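Local coordinates for glutathione S-transferase family protein (Pseudomonas putida, PDB 3PR8) that catalyses the conjugation of reduced glutathione to a wide range of hydrophobic electrophiles, at the glutathione site. Sequence-based numbering; all coordinates share one arbitrary frame. Chains: chain A/B, Glutathione S-transferase family protein.

The glutathione site. Residues chain A 11-13, 36, 48-51, 62-63, 98, 106; chain B 95, 99-100. With GSH (glutathione), chain C.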
ATOM      1  N   SER A  11      17.825  -2.583  -5.515  1.00 14.66           N
ATOM      2  CA  SER A  11      16.397  -2.517  -5.143  1.00 14.45           C
ATOM      3  C   SER A  11      15.900  -1.071  -5.260  1.00 14.26           C
ATOM      4  O   SER A  11      16.470  -0.164  -4.650  1.00 13.05           O
ATOM      5  CB  SER A  11      16.171  -3.047  -3.708  1.00 15.53           C
ATOM      6  OG  SER A  11      14.919  -2.599  -3.176  1.00 14.11           O
ATOM      7  N   ASN A  12      14.842  -0.875  -6.029  1.00 13.43           N
ATOM      8  CA  ASN A  12      14.285   0.455  -6.167  1.00 13.78           C
ATOM      9  C   ASN A  12      13.664   0.983  -4.870  1.00 13.69           C
ATOM     10  O   ASN A  12      13.805   2.167  -4.567  1.00 14.72           O
ATOM     11  CB  ASN A  12      13.322   0.548  -7.373  1.00 12.26           C
ATOM     12  CG  ASN A  12      12.087  -0.384  -7.253  1.00 13.75           C
ATOM     13  OD1 ASN A  12      12.149  -1.450  -6.657  1.00 15.35           O
ATOM     14  ND2 ASN A  12      10.980   0.026  -7.865  1.00 13.02           N
ATOM     15  N   TYR A  13      13.017   0.111  -4.092  1.00 13.70           N
ATOM     16  CA  TYR A  13      12.462   0.531  -2.801  1.00 13.39           C
ATOM     17  C   TYR A  13      13.571   0.918  -1.807  1.00 13.36           C
ATOM     18  O   TYR A  13      13.463   1.917  -1.074  1.00 12.96           O
ATOM     19  CB  TYR A  13      11.552  -0.576  -2.207  1.00 13.50           C
ATOM     20  CG  TYR A  13      10.202  -0.736  -2.890  1.00 14.25           C
ATOM     21  CD1 TYR A  13       9.126   0.042  -2.516  1.00 14.17           C
ATOM     22  CD2 TYR A  13       9.993  -1.713  -3.857  1.00 13.93           C
ATOM     23  CE1 TYR A  13       7.874  -0.103  -3.094  1.00 14.15           C
ATOM     24  CE2 TYR A  13       8.728  -1.891  -4.439  1.00 15.19           C
ATOM     25  CZ  TYR A  13       7.682  -1.081  -4.061  1.00 16.53           C
ATOM     26  OH  TYR A  13       6.422  -1.213  -4.629  1.00 13.97           O
ATOM     27  N   GLY A  36      14.039 -12.391   1.282  1.00 26.52           N
ATOM     28  CA  GLY A  36      13.679 -13.780   0.937  1.00 28.77           C
ATOM     29  C   GLY A  36      13.029 -14.565   2.065  1.00 30.50           C
ATOM     30  O   GLY A  36      12.808 -14.045   3.175  1.00 29.98           O
ATOM     31  N   GLY A  48       9.782 -10.952   4.100  1.00 19.12           N
ATOM     32  CA  GLY A  48      11.001 -11.181   3.321  1.00 20.12           C
ATOM     33  C   GLY A  48      11.345 -10.091   2.317  1.00 20.91           C
ATOM     34  O   GLY A  48      12.111 -10.344   1.381  1.00 22.36           O
ATOM     35  N   LYS A  49      10.770  -8.900   2.487  1.00 20.87           N
ATOM     36  CA  LYS A  49      10.966  -7.780   1.541  1.00 20.62           C
ATOM     37  C   LYS A  49      12.131  -6.911   1.972  1.00 20.30           C
ATOM     38  O   LYS A  49      12.525  -6.912   3.131  1.00 20.79           O
ATOM     39  CB  LYS A  49       9.728  -6.878   1.454  1.00 20.70           C
ATOM     40  CG  LYS A  49       8.376  -7.598   1.130  1.00 23.48           C
ATOM     41  CD  LYS A  49       8.247  -7.821  -0.352  1.00 21.30           C
ATOM     42  CE  LYS A  49       6.979  -8.548  -0.702  1.00 25.12           C
ATOM     43  NZ  LYS A  49       7.009  -8.942  -2.115  1.00 26.50           N
ATOM     44  N   VAL A  50      12.613  -6.119   1.026  1.00 18.77           N
ATOM     45  CA  VAL A  50      13.693  -5.165   1.225  1.00 18.60           C
ATOM     46  C   VAL A  50      13.084  -3.804   0.862  1.00 17.52           C
ATOM     47  O   VAL A  50      12.281  -3.730  -0.064  1.00 17.44           O
ATOM     48  CB  VAL A  50      14.843  -5.582   0.266  1.00 20.02           C
ATOM     49  CG1 VAL A  50      15.695  -4.416  -0.223  1.00 20.08           C
ATOM     50  CG2 VAL A  50      15.677  -6.715   0.910  1.00 19.34           C
ATOM     51  N   PRO A  51      13.435  -2.716   1.564  1.00 15.99           N
ATOM     52  CA  PRO A  51      14.390  -2.557   2.645  1.00 15.85           C
ATOM     53  C   PRO A  51      13.775  -2.711   4.043  1.00 16.02           C
ATOM     54  O   PRO A  51      12.561  -2.772   4.226  1.00 16.10           O
ATOM     55  CB  PRO A  51      14.844  -1.111   2.468  1.00 15.25           C
ATOM     56  CG  PRO A  51      13.548  -0.405   2.060  1.00 17.69           C
ATOM     57  CD  PRO A  51      12.915  -1.407   1.106  1.00 16.53           C
ATOM     58  N   GLU A  62       8.900  -2.047   4.997  1.00 17.30           N
ATOM     59  CA  GLU A  62       7.951  -1.325   4.127  1.00 16.27           C
ATOM     60  C   GLU A  62       8.435   0.112   3.914  1.00 16.00           C
ATOM     61  O   GLU A  62       8.395   0.923   4.833  1.00 15.18           O
ATOM     62  CB  GLU A  62       6.521  -1.314   4.683  1.00 16.54           C
ATOM     63  CG  GLU A  62       5.847  -2.721   4.841  1.00 17.33           C
ATOM     64  CD  GLU A  62       5.699  -3.469   3.495  1.00 18.99           C
ATOM     65  OE1 GLU A  62       5.459  -2.829   2.440  1.00 19.76           O
ATOM     66  OE2 GLU A  62       5.783  -4.710   3.476  1.00 18.84           O
ATOM     67  N   THR A  63       8.810   0.420   2.675  1.00 16.04           N
ATOM     68  CA  THR A  63       9.362   1.727   2.320  1.00 16.12           C
ATOM     69  C   THR A  63       8.495   2.882   2.777  1.00 14.57           C
ATOM     70  O   THR A  63       8.997   3.803   3.414  1.00 15.21           O
ATOM     71  CB  THR A  63       9.642   1.785   0.801  1.00 17.15           C
ATOM     72  OG1 THR A  63      10.703   0.859   0.531  1.00 21.42           O
ATOM     73  CG2 THR A  63      10.070   3.173   0.370  1.00 15.59           C
ATOM     74  N   GLU A  98       2.667   3.620  -5.870  1.00 12.18           N
ATOM     75  CA  GLU A  98       3.114   2.291  -5.452  1.00 13.47           C
ATOM     76  C   GLU A  98       2.141   1.191  -5.914  1.00 12.97           C
ATOM     77  O   GLU A  98       2.544   0.194  -6.518  1.00 12.82           O
ATOM     78  CB  GLU A  98       3.292   2.252  -3.927  1.00 13.44           C
ATOM     79  CG  GLU A  98       3.596   0.866  -3.363  1.00 14.29           C
ATOM     80  CD  GLU A  98       3.732   0.860  -1.847  1.00 18.41           C
ATOM     81  OE1 GLU A  98       3.737  -0.251  -1.257  1.00 20.47           O
ATOM     82  OE2 GLU A  98       3.847   1.960  -1.259  1.00 20.49           O
ATOM     83  N   ARG A 106       5.882  -4.430 -11.637  1.00 14.66           N
ATOM     84  CA  ARG A 106       6.658  -5.470 -10.985  1.00 15.11           C
ATOM     85  C   ARG A 106       6.224  -6.907 -11.403  1.00 14.64           C
ATOM     86  O   ARG A 106       7.070  -7.832 -11.425  1.00 13.27           O
ATOM     87  CB  ARG A 106       6.585  -5.287  -9.452  1.00 14.96           C
ATOM     88  CG  ARG A 106       7.322  -6.345  -8.616  1.00 17.00           C
ATOM     89  CD  ARG A 106       7.386  -5.940  -7.120  1.00 16.90           C
ATOM     90  NE  ARG A 106       8.266  -4.796  -6.975  1.00 15.90           N
ATOM     91  CZ  ARG A 106       9.575  -4.879  -6.764  1.00 17.97           C
ATOM     92  NH1 ARG A 106      10.170  -6.079  -6.629  1.00 17.16           N
ATOM     93  NH2 ARG A 106      10.296  -3.760  -6.713  1.00 16.70           N
TER
ATOM     94  N   LYS B  95      -0.194  -2.155   6.637  1.00 14.32           N
ATOM     95  CA  LYS B  95       0.245  -2.274   5.231  1.00 14.26           C
ATOM     96  C   LYS B  95       0.428  -3.746   4.862  1.00 14.88           C
ATOM     97  O   LYS B  95       0.070  -4.195   3.761  1.00 15.20           O
ATOM     98  CB  LYS B  95       1.565  -1.513   5.040  1.00 15.48           C
ATOM     99  CG  LYS B  95       2.071  -1.487   3.597  1.00 16.41           C
ATOM    100  CD  LYS B  95       3.249  -0.553   3.460  1.00 23.32           C
ATOM    101  CE  LYS B  95       3.767  -0.508   2.008  1.00 21.42           C
ATOM    102  NZ  LYS B  95       2.982   0.424   1.222  1.00 23.53           N
ATOM    103  N   LEU B  99      -1.534  -5.323   1.748  1.00 13.22           N
ATOM    104  CA  LEU B  99      -0.838  -5.746   0.523  1.00 13.74           C
ATOM    105  C   LEU B  99      -0.776  -7.268   0.418  1.00 13.88           C
ATOM    106  O   LEU B  99      -0.777  -7.806  -0.687  1.00 13.77           O
ATOM    107  CB  LEU B  99       0.605  -5.214   0.484  1.00 14.13           C
ATOM    108  CG  LEU B  99       0.846  -3.712   0.337  1.00 18.39           C
ATOM    109  CD1 LEU B  99       2.368  -3.464   0.198  1.00 19.55           C
ATOM    110  CD2 LEU B  99       0.126  -3.212  -0.845  1.00 20.99           C
ATOM    111  N   TYR B 100      -0.672  -7.949   1.561  1.00 13.15           N
ATOM    112  CA  TYR B 100      -0.353  -9.400   1.510  1.00 13.90           C
ATOM    113  C   TYR B 100      -1.510 -10.291   1.930  1.00 14.06           C
ATOM    114  O   TYR B 100      -1.412 -11.523   1.826  1.00 15.18           O
ATOM    115  CB  TYR B 100       0.922  -9.728   2.332  1.00 13.83           C
ATOM    116  CG  TYR B 100       2.039  -8.767   2.036  1.00 14.79           C
ATOM    117  CD1 TYR B 100       2.470  -8.558   0.720  1.00 13.95           C
ATOM    118  CD2 TYR B 100       2.638  -8.047   3.055  1.00 15.37           C
ATOM    119  CE1 TYR B 100       3.472  -7.645   0.434  1.00 13.23           C
ATOM    120  CE2 TYR B 100       3.679  -7.133   2.778  1.00 16.51           C
ATOM    121  CZ  TYR B 100       4.072  -6.940   1.466  1.00 16.37           C
ATOM    122  OH  TYR B 100       5.080  -6.043   1.189  1.00 15.78           O
TER
HETATM  123  N1  GSH C 300       5.905  -3.498   0.058  1.00 29.46           N
HETATM  124  CA1 GSH C 300       7.364  -3.545   0.071  1.00 27.58           C
HETATM  125  C1  GSH C 300       7.859  -2.173   0.371  1.00 27.43           C
HETATM  126  O11 GSH C 300       7.039  -1.257   0.146  1.00 26.26           O
HETATM  127  O12 GSH C 300       9.055  -1.984   0.802  1.00 23.60           O
HETATM  128  CB1 GSH C 300       7.934  -3.909  -1.301  1.00 28.33           C
HETATM  129  CG1 GSH C 300       9.426  -4.193  -1.155  1.00 25.57           C
HETATM  130  CD1 GSH C 300       9.956  -5.006  -2.310  1.00 27.29           C
HETATM  131  OE1 GSH C 300       9.095  -5.647  -3.252  1.00 23.13           O
HETATM  132  N2  GSH C 300      11.286  -5.131  -2.355  1.00 28.34           N
HETATM  133  CA2 GSH C 300      11.852  -6.118  -3.266  1.00 31.46           C
HETATM  134  C2  GSH C 300      12.074  -7.458  -2.627  1.00 34.85           C
HETATM  135  O2  GSH C 300      12.197  -7.518  -1.236  1.00 32.79           O
HETATM  136  CB2 GSH C 300      13.177  -5.616  -3.791  1.00 29.51           C
HETATM  137  SG2 GSH C 300      12.921  -4.076  -4.671  1.00 30.64           S
HETATM  138  N3  GSH C 300      12.155  -8.520  -3.436  1.00 39.14           N
HETATM  139  CA3 GSH C 300      12.655  -9.815  -2.982  1.00 43.62           C
HETATM  140  C3  GSH C 300      11.550 -10.748  -2.537  1.00 46.04           C
HETATM  141  O31 GSH C 300      10.360 -10.495  -2.832  1.00 47.45           O
HETATM  142  O32 GSH C 300      11.805 -11.795  -1.891  1.00 47.12           O
HETATM  143  O   HOH W   1       5.016  -2.230  -2.300  1.00 15.20           O
HETATM  144  O   HOH W   2      10.327  -3.544   2.934  1.00 16.93           O
HETATM  145  O   HOH W   3       6.566  -6.199  -3.323  1.00 29.15           O
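Glutathione lies in the G-site of a GST subunit, its cysteinyl amide paired with A:Val50 as a strand would be. A:Val50 N donates to the cysteinyl carbonyl GSH O2 (2.7 Å), and GSH N2 returns a bond to A:Val50 O, in the carbonyl plane on a lone pair. The thiol GSH SG2 lies 2.9 Å from A:Ser11 OG, which stands anti to its backbone N (chi1 161°); this serine is the probable thiol-activating hydroxyl. A:Arg106 NH2 approaches GSH SG2 from another side (3.3 Å) and may help stabilise a thiolate, while one face of its guanidinium meets GSH OE1 near the rim. Beneath the gamma-glutamyl chain, GSH CB1 sits over the centre of the A:Tyr13 ring, 3.8 Å from its centroid, a CH-pi contact. A:Thr63 N, at its helix start, donates to carboxylate GSH O12 (3.1 Å).

The gamma-glutamyl amine GSH N1 is gripped by the syn lone pair of A:Glu62 OE1, by B:Tyr100 OH (2.9 Å) and by a water shared with A:Tyr13 OH and A:Glu98 OE1. B:Tyr100 also meets A:Glu62 tip to tip, its OH donating to the syn lone pair of A:Glu62 OE2 (2.7 Å) and fixing the carboxylate. B:Lys95, bent at chi4 (83°), crosses A:Glu62 and salt-bridges A:Glu98. A:Lys49 NZ reaches the glycyl carboxylate loosely, at 3.8 Å from GSH O31.

The A:Val50-A:Pro51 peptide is cis, the hallmark of the thioredoxin-like N-terminal domain; helix 84-106 of both subunits completes the site at the dimer interface.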